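Local coordinates for protein MxaA (Stigmatella aurantiaca, PDB 4W4T) that carries the terminal NADPH-binding reductase domain of the myxalamid PKS-NRPS assembly line, which probably releases the finished chain reductively as a primary alcohol, at residues T57-G62 against Q137-E142; R171-L176 against K183-V188. All coordinates share one frame; numbering follows the deposited sequence.

Contact 1: T57-G62 against Q137-E142; sequences TILLTG and QRLSEE
Thr57 OG1 donates to Glu142 O at 2.5 Å and itself accepts a weak bond from Asp144 N, so that one small hydroxyl ties a helix end to a strand. The donor meets the carbonyl from one flank, at a C=O...OG1 angle of 134° and some 20° off the carbonyl plane. With chi1 at 59°, OG1 lies between the backbone N and the carbonyl carbon, and CG2 of Thr57 still touches Glu142 O at 3.6 Å. Two residues along the strand the meeting is apolar and looser, a single methyl pair, Leu59 CD2 against Leu139 CD2 at 4.3 Å. Within the helix, the Ser140 hydroxyl turns back to Gln137 O at 2.6 Å and also bonds Thr180, while Gln137 NE2 reaches Glu141 OE2 almost straight, on the anti side and tilted well out of the carboxylate plane. Strand 57-61 runs into Gly62, whose positive phi suits glycine, and on into the TGxxGxxG turn that binds NADPH through Thr64 to Leu67. Helix 133-142, lying against this strand, forms part of the crossover from strand 117-121 to strand 145-148, as is characteristic of the Rossmann fold.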
# COMPACT_ATOMS: atom_id res chain seq x y z
N THR A 57 -13.39 -19.55 34.81
CA THR A 57 -13.50 -18.48 33.82
C THR A 57 -12.21 -18.29 33.04
O THR A 57 -11.12 -18.50 33.55
CB THR A 57 -13.80 -17.13 34.48
OG1 THR A 57 -12.74 -16.86 35.39
CG2 THR A 57 -15.12 -17.16 35.24
N ILE A 58 -12.37 -17.85 31.80
CA ILE A 58 -11.24 -17.65 30.90
C ILE A 58 -11.41 -16.36 30.13
O ILE A 58 -12.49 -16.08 29.61
CB ILE A 58 -11.09 -18.84 29.92
CG1 ILE A 58 -10.64 -20.08 30.68
CG2 ILE A 58 -10.15 -18.46 28.78
CD1 ILE A 58 -10.60 -21.38 29.85
N LEU A 59 -10.36 -15.55 30.04
CA LEU A 59 -10.39 -14.40 29.16
C LEU A 59 -9.69 -14.70 27.83
O LEU A 59 -8.53 -15.10 27.82
CB LEU A 59 -9.72 -13.19 29.81
CG LEU A 59 -9.64 -11.96 28.90
CD1 LEU A 59 -11.01 -11.37 28.61
CD2 LEU A 59 -8.70 -10.89 29.47
N LEU A 60 -10.42 -14.52 26.74
CA LEU A 60 -9.85 -14.70 25.40
C LEU A 60 -9.74 -13.36 24.69
O LEU A 60 -10.71 -12.62 24.58
CB LEU A 60 -10.70 -15.66 24.56
CG LEU A 60 -10.26 -15.90 23.11
CD1 LEU A 60 -8.84 -16.49 23.06
CD2 LEU A 60 -11.26 -16.81 22.40
N THR A 61 -8.55 -13.03 24.21
CA THR A 61 -8.44 -11.91 23.31
C THR A 61 -8.34 -12.45 21.88
O THR A 61 -7.75 -13.51 21.63
CB THR A 61 -7.21 -11.00 23.64
OG1 THR A 61 -5.99 -11.74 23.52
CG2 THR A 61 -7.29 -10.46 25.05
N GLY A 62 -8.94 -11.72 20.95
CA GLY A 62 -8.81 -12.03 19.54
C GLY A 62 -9.94 -12.89 19.01
O GLY A 62 -9.80 -13.47 17.94
N GLN A 137 -10.54 -3.65 37.68
CA GLN A 137 -10.46 -4.31 38.98
C GLN A 137 -11.43 -5.48 39.04
O GLN A 137 -11.10 -6.55 39.56
CB GLN A 137 -10.76 -3.30 40.12
CG GLN A 137 -10.87 -3.98 41.47
CD GLN A 137 -9.60 -4.67 41.91
OE1 GLN A 137 -8.50 -4.25 41.58
NE2 GLN A 137 -9.74 -5.75 42.69
N ARG A 138 -12.63 -5.30 38.50
CA ARG A 138 -13.62 -6.38 38.50
C ARG A 138 -13.14 -7.56 37.65
O ARG A 138 -13.23 -8.72 38.07
CB ARG A 138 -14.97 -5.88 37.98
CG ARG A 138 -16.07 -6.94 38.01
CD ARG A 138 -17.44 -6.31 37.80
NE ARG A 138 -17.64 -5.77 36.45
CZ ARG A 138 -17.60 -4.48 36.12
NH1 ARG A 138 -17.37 -3.54 37.04
NH2 ARG A 138 -17.80 -4.12 34.86
N LEU A 139 -12.61 -7.26 36.47
CA LEU A 139 -12.10 -8.31 35.60
C LEU A 139 -10.96 -9.05 36.29
O LEU A 139 -10.83 -10.27 36.17
CB LEU A 139 -11.65 -7.73 34.26
CG LEU A 139 -11.39 -8.71 33.11
CD1 LEU A 139 -12.69 -9.36 32.69
CD2 LEU A 139 -10.73 -8.00 31.93
N SER A 140 -10.15 -8.32 37.06
CA SER A 140 -9.01 -8.89 37.77
C SER A 140 -9.44 -9.83 38.89
O SER A 140 -8.62 -10.58 39.41
CB SER A 140 -8.13 -7.79 38.36
OG SER A 140 -8.61 -7.38 39.64
N GLU A 141 -10.71 -9.75 39.29
CA GLU A 141 -11.25 -10.64 40.32
C GLU A 141 -11.90 -11.88 39.70
O GLU A 141 -11.93 -12.95 40.31
CB GLU A 141 -12.28 -9.90 41.19
CG GLU A 141 -11.70 -8.78 42.02
CD GLU A 141 -12.75 -7.78 42.49
OE1 GLU A 141 -13.94 -7.95 42.13
OE2 GLU A 141 -12.37 -6.82 43.19
N GLU A 142 -12.41 -11.72 38.49
CA GLU A 142 -13.27 -12.74 37.88
C GLU A 142 -12.52 -13.80 37.07
O GLU A 142 -12.90 -14.98 37.07
CB GLU A 142 -14.32 -12.04 37.02
CG GLU A 142 -15.27 -11.18 37.87
CD GLU A 142 -16.51 -10.71 37.12
OE1 GLU A 142 -16.53 -10.76 35.87
OE2 GLU A 142 -17.48 -10.30 37.80

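Contact 2: R171-L176 against K183-V188; sequences REILRL and KPLHYV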
# COMPACT_ATOMS: atom_id res chain seq x y z
N ARG A 171 1.49 -5.89 27.46
CA ARG A 171 1.80 -5.34 28.78
C ARG A 171 0.56 -5.28 29.67
O ARG A 171 0.59 -5.67 30.84
CB ARG A 171 2.42 -3.94 28.65
CG ARG A 171 2.85 -3.35 29.99
CD ARG A 171 3.20 -1.86 29.88
NE ARG A 171 2.05 -1.02 29.52
CZ ARG A 171 2.14 0.27 29.20
NH1 ARG A 171 3.33 0.87 29.20
NH2 ARG A 171 1.05 0.95 28.88
N GLU A 172 -0.56 -4.81 29.12
CA GLU A 172 -1.77 -4.65 29.92
C GLU A 172 -2.36 -6.01 30.31
O GLU A 172 -2.95 -6.17 31.37
CB GLU A 172 -2.80 -3.80 29.17
CG GLU A 172 -2.32 -2.37 28.92
CD GLU A 172 -1.92 -1.66 30.22
OE1 GLU A 172 -2.83 -1.18 30.95
OE2 GLU A 172 -0.71 -1.57 30.51
N ILE A 173 -2.21 -7.00 29.42
CA ILE A 173 -2.62 -8.37 29.72
C ILE A 173 -1.79 -8.91 30.87
O ILE A 173 -2.32 -9.56 31.78
CB ILE A 173 -2.46 -9.29 28.46
CG1 ILE A 173 -3.60 -9.02 27.47
CG2 ILE A 173 -2.37 -10.78 28.85
CD1 ILE A 173 -5.00 -9.42 28.00
N LEU A 174 -0.49 -8.62 30.85
CA LEU A 174 0.37 -9.05 31.95
C LEU A 174 -0.02 -8.35 33.25
O LEU A 174 0.03 -8.94 34.32
CB LEU A 174 1.84 -8.79 31.65
CG LEU A 174 2.39 -9.65 30.50
CD1 LEU A 174 3.80 -9.20 30.10
CD2 LEU A 174 2.38 -11.13 30.90
N ARG A 175 -0.42 -7.09 33.13
CA ARG A 175 -0.94 -6.34 34.27
C ARG A 175 -2.16 -7.03 34.89
O ARG A 175 -2.26 -7.18 36.11
CB ARG A 175 -1.29 -4.92 33.84
CG ARG A 175 -1.41 -3.95 34.97
CD ARG A 175 -1.79 -2.54 34.48
NE ARG A 175 -0.85 -1.99 33.48
CZ ARG A 175 0.37 -1.54 33.77
NH1 ARG A 175 0.84 -1.60 35.01
NH2 ARG A 175 1.13 -1.05 32.81
N LEU A 176 -3.10 -7.41 34.05
CA LEU A 176 -4.31 -8.10 34.51
C LEU A 176 -3.96 -9.45 35.14
O LEU A 176 -4.53 -9.85 36.16
CB LEU A 176 -5.28 -8.27 33.35
CG LEU A 176 -6.58 -9.02 33.64
CD1 LEU A 176 -7.48 -8.20 34.56
CD2 LEU A 176 -7.31 -9.40 32.36
N LYS A 183 -3.07 -15.12 37.37
CA LYS A 183 -3.78 -15.76 36.28
C LYS A 183 -2.79 -16.32 35.26
O LYS A 183 -2.05 -15.56 34.63
CB LYS A 183 -4.74 -14.78 35.60
CG LYS A 183 -5.65 -14.03 36.57
CD LYS A 183 -6.49 -12.99 35.85
CE LYS A 183 -7.24 -12.07 36.86
NZ LYS A 183 -6.30 -11.34 37.76
N PRO A 184 -2.77 -17.65 35.10
CA PRO A 184 -1.91 -18.20 34.05
C PRO A 184 -2.23 -17.61 32.68
O PRO A 184 -3.40 -17.29 32.36
CB PRO A 184 -2.23 -19.70 34.09
CG PRO A 184 -2.60 -19.94 35.53
CD PRO A 184 -3.38 -18.70 35.92
N LEU A 185 -1.18 -17.46 31.89
CA LEU A 185 -1.28 -16.81 30.60
C LEU A 185 -0.81 -17.73 29.48
O LEU A 185 0.32 -18.20 29.49
CB LEU A 185 -0.45 -15.54 30.60
CG LEU A 185 -0.25 -14.96 29.19
CD1 LEU A 185 -1.57 -14.44 28.64
CD2 LEU A 185 0.81 -13.89 29.22
N HIS A 186 -1.69 -18.01 28.54
CA HIS A 186 -1.31 -18.79 27.37
C HIS A 186 -1.17 -17.80 26.23
O HIS A 186 -2.16 -17.29 25.71
CB HIS A 186 -2.32 -19.89 27.11
CG HIS A 186 -2.58 -20.71 28.34
ND1 HIS A 186 -1.64 -21.56 28.86
CD2 HIS A 186 -3.62 -20.73 29.20
CE1 HIS A 186 -2.10 -22.10 29.97
NE2 HIS A 186 -3.31 -21.61 30.20
N TYR A 187 0.08 -17.50 25.88
CA TYR A 187 0.35 -16.39 24.98
C TYR A 187 0.59 -16.87 23.55
O TYR A 187 1.48 -17.67 23.30
CB TYR A 187 1.57 -15.59 25.48
CG TYR A 187 1.97 -14.53 24.49
CD1 TYR A 187 1.06 -13.55 24.10
CD2 TYR A 187 3.23 -14.53 23.93
CE1 TYR A 187 1.41 -12.58 23.17
CE2 TYR A 187 3.60 -13.55 23.00
CZ TYR A 187 2.68 -12.59 22.63
OH TYR A 187 3.02 -11.63 21.69
N VAL A 188 -0.22 -16.38 22.62
CA VAL A 188 -0.03 -16.70 21.21
C VAL A 188 0.93 -15.70 20.57
O VAL A 188 0.59 -14.54 20.28
CB VAL A 188 -1.35 -16.75 20.45
CG1 VAL A 188 -1.11 -17.23 19.01
CG2 VAL A 188 -2.33 -17.71 21.18
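Leu185 meets segment 171-176 of helix 159-177 with both of its methyls, CD1 lying 3.8 Å from Ile173 CG2 and CD2 only 3.6 Å from Leu174 CD2. Its CB points toward the helix and CG is anti to the backbone N (chi1 167°), which spreads the methyls between the two helix side chains; both cross it at about a right angle. Leu174 starts out directed away from the strand, yet its CD2 branch comes back to make the closer of these two contacts. At the helix end the joint is polar. Lys183 NZ donates to Leu176 O at 2.8 Å, with a C=O...NZ angle of 159°, and the same amine also serves Arg181 O and Ser140 O. The lysine chain runs extended until its last torsion bends (chi4 60°), bringing NZ to the carbonyl. A methionine in place of Lys183 would probably leave these three carbonyls without their common donor, and the ends of helices 159-177 and 133-142 without the amine that joins them. The side of the helix turned from the strand is different: there the partly exposed Arg171 and Arg175 converge on Glu172, itself buried. Arg175 grips Glu172 OE2 side-on through NE and NH2, the NH2 at 3.0 Å on the syn lone pair, and Arg171 NE comes to the same oxygen from the anti side; OE1 accepts from Leu128 N. Strand 145-148 lies beside strand 185-188, its Ile146 and His148 touching Ile173 and Leu185, while helix 217-234 packs on Leu174 and helix 133-142 on Leu176.

How the contacts relate
From the N terminus, strand 57-61 opens contact 1, and the chain passes through strands 82-87 and 117-121 before helix 133-142 returns to close it. Contact 2 follows in series, neither nested in contact 1 nor crossing it: after strand 145-148, the chain leaves helix 159-177 and reverses within a few residues into strand 185-188, completing a beta-alpha-beta unit. One is therefore a long-range closure and the other a short one, on the same parallel sheet. Their centres lie about 10 Å apart, and Leu176 joins them, its CD2 packing 3.5 Å from Leu59 CD2 and 3.7 Å from Leu139 CD2, as does Lys183 through Ser140 O. Together they bind two neighbouring helices to the NADPH-binding Rossmann sheet.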